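Local atomic coordinates of uncharacterized protein (Thermomonospora curvata, PDB entry 4MVE), a protein that is of unknown function but carries a GXWXG domain and a DUF4334 domain in a compact, largely antiparallel beta fold. Residues A[57-69]-A[77-90]. Numbering follows the deposited sequence.
Sequences GMLLGMNWYGKRF and PLLCRSPDGSIYSY
Leu59 CD2 on helix 54-61 meets Leu78 CD2 at 3.8 Å, the two side chains crossing at about a right angle. One turn later selenomethionine Met62 lays CE over the centre of the Tyr90 ring, 3.5 Å from the centroid. SE sits over the same face, a Met-aromatic contact. CE also touches Tyr88 OH and Cys80 SG. Beyond the helix, Asn63 has positive phi and completes a Schellman motif: its N bonds to Leu60 O, and Trp64 N bonds to Leu59 O. Asn63 O accepts a hydrogen bond from Arg81 N, 2.9 Å away. Trp64 and Cys80 form an antiparallel non-hydrogen-bonded pair. The indole of Trp64 has Leu78 CA and Pro77 O at the edge, while NE1 makes a weak bond to Gly66 O. The register then slips by one residue in a classic beta bulge, set in the antiparallel hairpin of strands 64-71 and 74-81. With CG anti to the backbone N (chi1 172°), the Tyr65 ring receives Ile87 CD1 over its centre, 3.6 Å from the centroid. Arg81 NH2 lies obliquely beside CD1 and CE1 of that ring, and the phenol OH is hydrogen-bonded to Glu150. Tyr65 N and Gly66 N both bind Leu79 O, at 2.7 Å and 3.2 Å, from the same face of the carbonyl plane. Leu79 N returns a bond to Gly66 O. Lys67 runs extended, then turns at chi4 (-69°). This brings NZ to Pro77 O at 3.1 Å, on a lone pair in the carbonyl plane. Arg68 CB packs on Leu79 CD1, and its guanidinium forms a salt bridge with Glu76.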
loop_
_atom_site.group_PDB
_atom_site.type_symbol
_atom_site.label_atom_id
_atom_site.label_comp_id
_atom_site.label_asym_id
_atom_site.label_seq_id
_atom_site.Cartn_x
_atom_site.Cartn_y
_atom_site.Cartn_z
ATOM N N GLY A 57 -0.045 14.182 0.722
ATOM C CA GLY A 57 0.463 15.400 0.102
ATOM C C GLY A 57 1.960 15.339 -0.142
ATOM O O GLY A 57 2.449 15.775 -1.190
HETATM N N MSE A 58 2.683 14.756 0.812
HETATM C CA MSE A 58 4.142 14.635 0.777
HETATM C C MSE A 58 4.577 13.558 -0.228
HETATM O O MSE A 58 5.516 13.789 -0.986
HETATM C CB MSE A 58 4.683 14.360 2.185
HETATM C CG MSE A 58 4.553 15.588 3.133
HETATM SE SE MSE A 58 5.277 17.271 2.385
HETATM C CE MSE A 58 7.082 16.755 2.200
ATOM N N LEU A 59 3.860 12.420 -0.279
ATOM C CA LEU A 59 4.112 11.351 -1.244
ATOM C C LEU A 59 3.929 11.872 -2.678
ATOM O O LEU A 59 4.763 11.619 -3.556
ATOM C CB LEU A 59 3.164 10.164 -0.987
ATOM C CG LEU A 59 3.477 9.270 0.229
ATOM C CD1 LEU A 59 2.392 8.223 0.411
ATOM C CD2 LEU A 59 4.830 8.585 0.098
ATOM N N LEU A 60 2.869 12.646 -2.885
ATOM C CA LEU A 60 2.543 13.257 -4.157
ATOM C C LEU A 60 3.667 14.234 -4.583
ATOM O O LEU A 60 4.125 14.176 -5.721
ATOM C CB LEU A 60 1.182 13.978 -4.018
ATOM C CG LEU A 60 -0.108 13.258 -4.495
ATOM C CD1 LEU A 60 -0.178 11.780 -4.095
ATOM C CD2 LEU A 60 -1.348 13.976 -3.996
ATOM N N GLY A 61 4.139 15.057 -3.652
ATOM C CA GLY A 61 5.201 16.030 -3.915
ATOM C C GLY A 61 6.519 15.389 -4.300
ATOM O O GLY A 61 7.261 15.913 -5.130
HETATM N N MSE A 62 6.779 14.200 -3.739
HETATM C CA MSE A 62 7.969 13.417 -4.043
HETATM C C MSE A 62 7.811 12.606 -5.326
HETATM O O MSE A 62 8.775 11.954 -5.735
HETATM C CB MSE A 62 8.251 12.486 -2.898
HETATM C CG MSE A 62 8.950 13.175 -1.795
HETATM SE SE MSE A 62 10.179 11.971 -1.005
HETATM C CE MSE A 62 11.471 11.678 -2.593
ATOM N N ASN A 63 6.608 12.656 -5.966
ATOM C CA ASN A 63 6.272 11.889 -7.158
ATOM C C ASN A 63 6.395 10.393 -6.874
ATOM O O ASN A 63 6.908 9.645 -7.702
ATOM C CB ASN A 63 7.130 12.277 -8.374
ATOM C CG ASN A 63 6.588 13.405 -9.185
ATOM O OD1 ASN A 63 5.865 13.201 -10.169
ATOM N ND2 ASN A 63 6.990 14.610 -8.826
ATOM N N TRP A 64 5.907 9.962 -5.701
ATOM C CA TRP A 64 5.866 8.560 -5.305
ATOM C C TRP A 64 5.216 7.734 -6.405
ATOM O O TRP A 64 4.122 8.076 -6.883
ATOM C CB TRP A 64 5.075 8.390 -4.006
ATOM C CG TRP A 64 4.918 6.943 -3.606
ATOM C CD1 TRP A 64 5.917 6.056 -3.323
ATOM C CD2 TRP A 64 3.693 6.249 -3.387
ATOM N NE1 TRP A 64 5.384 4.839 -2.966
ATOM C CE2 TRP A 64 4.023 4.945 -2.938
ATOM C CE3 TRP A 64 2.330 6.609 -3.503
ATOM C CZ2 TRP A 64 3.045 3.982 -2.643
ATOM C CZ3 TRP A 64 1.365 5.677 -3.157
ATOM C CH2 TRP A 64 1.723 4.374 -2.758
ATOM N N TYR A 65 5.930 6.715 -6.855
ATOM C CA TYR A 65 5.463 5.808 -7.899
ATOM C C TYR A 65 4.795 4.562 -7.287
ATOM O O TYR A 65 3.667 4.227 -7.639
ATOM C CB TYR A 65 6.616 5.381 -8.823
ATOM C CG TYR A 65 6.189 4.290 -9.780
ATOM C CD1 TYR A 65 5.323 4.563 -10.835
ATOM C CD2 TYR A 65 6.596 2.970 -9.591
ATOM C CE1 TYR A 65 4.853 3.547 -11.665
ATOM C CE2 TYR A 65 6.146 1.948 -10.424
ATOM C CZ TYR A 65 5.268 2.241 -11.460
ATOM O OH TYR A 65 4.843 1.256 -12.320
ATOM N N GLY A 66 5.522 3.873 -6.415
ATOM C CA GLY A 66 5.038 2.651 -5.796
ATOM C C GLY A 66 6.048 1.954 -4.912
ATOM O O GLY A 66 6.716 2.590 -4.076
ATOM N N LYS A 67 6.133 0.622 -5.068
ATOM C CA LYS A 67 6.983 -0.248 -4.204
ATOM C C LYS A 67 7.541 -1.428 -4.955
ATOM O O LYS A 67 6.941 -1.860 -5.953
ATOM C CB LYS A 67 6.165 -0.790 -3.003
ATOM C CG LYS A 67 5.427 0.258 -2.173
ATOM C CD LYS A 67 4.634 -0.370 -1.013
ATOM C CE LYS A 67 3.936 0.666 -0.185
ATOM N NZ LYS A 67 4.916 1.484 0.575
ATOM N N ARG A 68 8.708 -1.938 -4.495
ATOM C CA ARG A 68 9.342 -3.147 -5.054
ATOM C C ARG A 68 9.592 -4.140 -3.918
ATOM O O ARG A 68 10.293 -3.804 -2.966
ATOM C CB ARG A 68 10.653 -2.863 -5.812
ATOM C CG ARG A 68 11.175 -4.146 -6.553
ATOM C CD ARG A 68 12.139 -3.903 -7.719
ATOM N NE ARG A 68 13.437 -3.388 -7.269
ATOM C CZ ARG A 68 14.597 -4.039 -7.367
ATOM N NH1 ARG A 68 15.712 -3.490 -6.908
ATOM N NH2 ARG A 68 14.643 -5.260 -7.889
ATOM N N PHE A 69 8.948 -5.324 -3.967
ATOM C CA PHE A 69 9.162 -6.364 -2.958
ATOM C C PHE A 69 10.183 -7.379 -3.551
ATOM O O PHE A 69 9.801 -8.155 -4.431
ATOM C CB PHE A 69 7.814 -7.017 -2.562
ATOM C CG PHE A 69 6.756 -6.015 -2.127
ATOM C CD1 PHE A 69 6.542 -5.743 -0.769
ATOM C CD2 PHE A 69 5.962 -5.356 -3.069
ATOM C CE1 PHE A 69 5.587 -4.798 -0.373
ATOM C CE2 PHE A 69 5.010 -4.414 -2.670
ATOM C CZ PHE A 69 4.840 -4.131 -1.328
ATOM N N PRO A 77 10.278 0.543 -0.191
ATOM C CA PRO A 77 8.925 1.074 0.044
ATOM C C PRO A 77 8.563 2.328 -0.734
ATOM O O PRO A 77 7.369 2.618 -0.893
ATOM C CB PRO A 77 8.919 1.369 1.546
ATOM C CG PRO A 77 10.347 1.634 1.888
ATOM C CD PRO A 77 11.192 0.827 0.940
ATOM N N LEU A 78 9.557 3.101 -1.171
ATOM C CA LEU A 78 9.278 4.400 -1.810
ATOM C C LEU A 78 9.956 4.599 -3.124
ATOM O O LEU A 78 10.901 5.389 -3.231
ATOM C CB LEU A 78 9.671 5.558 -0.866
ATOM C CG LEU A 78 8.996 5.541 0.518
ATOM C CD1 LEU A 78 9.708 6.484 1.450
ATOM C CD2 LEU A 78 7.500 5.941 0.406
ATOM N N LEU A 79 9.421 3.937 -4.161
ATOM C CA LEU A 79 9.866 4.153 -5.530
ATOM C C LEU A 79 9.260 5.445 -5.953
ATOM O O LEU A 79 8.093 5.680 -5.639
ATOM C CB LEU A 79 9.450 3.005 -6.470
ATOM C CG LEU A 79 9.990 1.592 -6.153
ATOM C CD1 LEU A 79 9.462 0.577 -7.214
ATOM C CD2 LEU A 79 11.560 1.574 -6.079
ATOM N N CYS A 80 10.063 6.333 -6.559
ATOM C CA CYS A 80 9.605 7.651 -6.966
ATOM C C CYS A 80 10.030 7.895 -8.364
ATOM O O CYS A 80 10.936 7.228 -8.873
ATOM C CB CYS A 80 10.128 8.746 -6.028
ATOM S SG CYS A 80 9.586 8.571 -4.311
ATOM N N ARG A 81 9.392 8.867 -8.984
ATOM C CA ARG A 81 9.726 9.263 -10.332
ATOM C C ARG A 81 10.569 10.517 -10.272
ATOM O O ARG A 81 10.174 11.516 -9.647
ATOM C CB ARG A 81 8.464 9.457 -11.167
ATOM C CG ARG A 81 8.731 9.226 -12.642
ATOM C CD ARG A 81 7.482 9.380 -13.463
ATOM N NE ARG A 81 6.564 8.241 -13.355
ATOM C CZ ARG A 81 6.633 7.144 -14.100
ATOM N NH1 ARG A 81 7.635 6.975 -14.955
ATOM N NH2 ARG A 81 5.722 6.193 -13.976
ATOM N N SER A 82 11.776 10.434 -10.860
ATOM C CA SER A 82 12.699 11.565 -10.930
ATOM C C SER A 82 12.280 12.473 -12.125
ATOM O O SER A 82 11.476 12.017 -12.953
ATOM C CB SER A 82 14.135 11.062 -11.055
ATOM O OG SER A 82 14.303 10.267 -12.215
ATOM N N PRO A 83 12.771 13.738 -12.255
ATOM C CA PRO A 83 12.316 14.594 -13.381
ATOM C C PRO A 83 12.478 13.983 -14.790
ATOM O O PRO A 83 11.626 14.246 -15.651
ATOM C CB PRO A 83 13.171 15.861 -13.242
ATOM C CG PRO A 83 14.274 15.516 -12.282
ATOM C CD PRO A 83 13.701 14.477 -11.373
ATOM N N ASP A 84 13.513 13.133 -15.014
ATOM C CA ASP A 84 13.770 12.502 -16.323
ATOM C C ASP A 84 12.764 11.363 -16.708
ATOM O O ASP A 84 12.802 10.889 -17.850
ATOM C CB ASP A 84 15.224 11.978 -16.415
ATOM C CG ASP A 84 15.629 10.885 -15.441
ATOM O OD1 ASP A 84 14.728 10.215 -14.882
ATOM O OD2 ASP A 84 16.852 10.662 -15.272
ATOM N N GLY A 85 11.906 10.937 -15.777
ATOM C CA GLY A 85 10.923 9.885 -16.038
ATOM C C GLY A 85 11.304 8.500 -15.541
ATOM O O GLY A 85 10.446 7.609 -15.464
ATOM N N SER A 86 12.591 8.301 -15.195
ATOM C CA SER A 86 13.060 7.022 -14.677
ATOM C C SER A 86 12.558 6.798 -13.223
ATOM O O SER A 86 12.258 7.753 -12.492
ATOM C CB SER A 86 14.579 6.934 -14.751
ATOM O OG SER A 86 15.197 7.823 -13.838
ATOM N N ILE A 87 12.439 5.533 -12.822
ATOM C CA ILE A 87 11.958 5.231 -11.483
ATOM C C ILE A 87 13.146 4.812 -10.593
ATOM O O ILE A 87 13.945 3.962 -10.990
ATOM C CB ILE A 87 10.794 4.203 -11.527
ATOM C CG1 ILE A 87 9.528 4.905 -12.111
ATOM C CG2 ILE A 87 10.514 3.638 -10.123
ATOM C CD1 ILE A 87 8.493 4.018 -12.749
ATOM N N TYR A 88 13.261 5.452 -9.400
ATOM C CA TYR A 88 14.345 5.202 -8.456
ATOM C C TYR A 88 13.801 4.961 -7.055
ATOM O O TYR A 88 12.715 5.434 -6.667
ATOM C CB TYR A 88 15.366 6.369 -8.460
ATOM C CG TYR A 88 14.890 7.585 -7.699
ATOM C CD1 TYR A 88 13.959 8.458 -8.251
ATOM C CD2 TYR A 88 15.312 7.821 -6.389
ATOM C CE1 TYR A 88 13.487 9.556 -7.541
ATOM C CE2 TYR A 88 14.823 8.896 -5.657
ATOM C CZ TYR A 88 13.913 9.763 -6.238
ATOM O OH TYR A 88 13.456 10.850 -5.542
ATOM N N SER A 89 14.589 4.242 -6.290
ATOM C CA SER A 89 14.261 3.913 -4.927
ATOM C C SER A 89 14.758 4.990 -3.963
ATOM O O SER A 89 15.971 5.157 -3.805
ATOM C CB SER A 89 14.869 2.564 -4.568
ATOM O OG SER A 89 14.616 2.330 -3.203
ATOM N N TYR A 90 13.815 5.735 -3.335
ATOM C CA TYR A 90 14.120 6.753 -2.317
ATOM C C TYR A 90 14.430 6.022 -1.019
ATOM O O TYR A 90 13.596 5.243 -0.548
ATOM C CB TYR A 90 12.960 7.744 -2.146
ATOM C CG TYR A 90 13.306 8.900 -1.234
ATOM C CD1 TYR A 90 14.377 9.747 -1.518
ATOM C CD2 TYR A 90 12.555 9.161 -0.092
ATOM C CE1 TYR A 90 14.740 10.773 -0.642
ATOM C CE2 TYR A 90 12.884 10.211 0.770
ATOM C CZ TYR A 90 13.975 11.013 0.491
ATOM O OH TYR A 90 14.274 12.053 1.331
#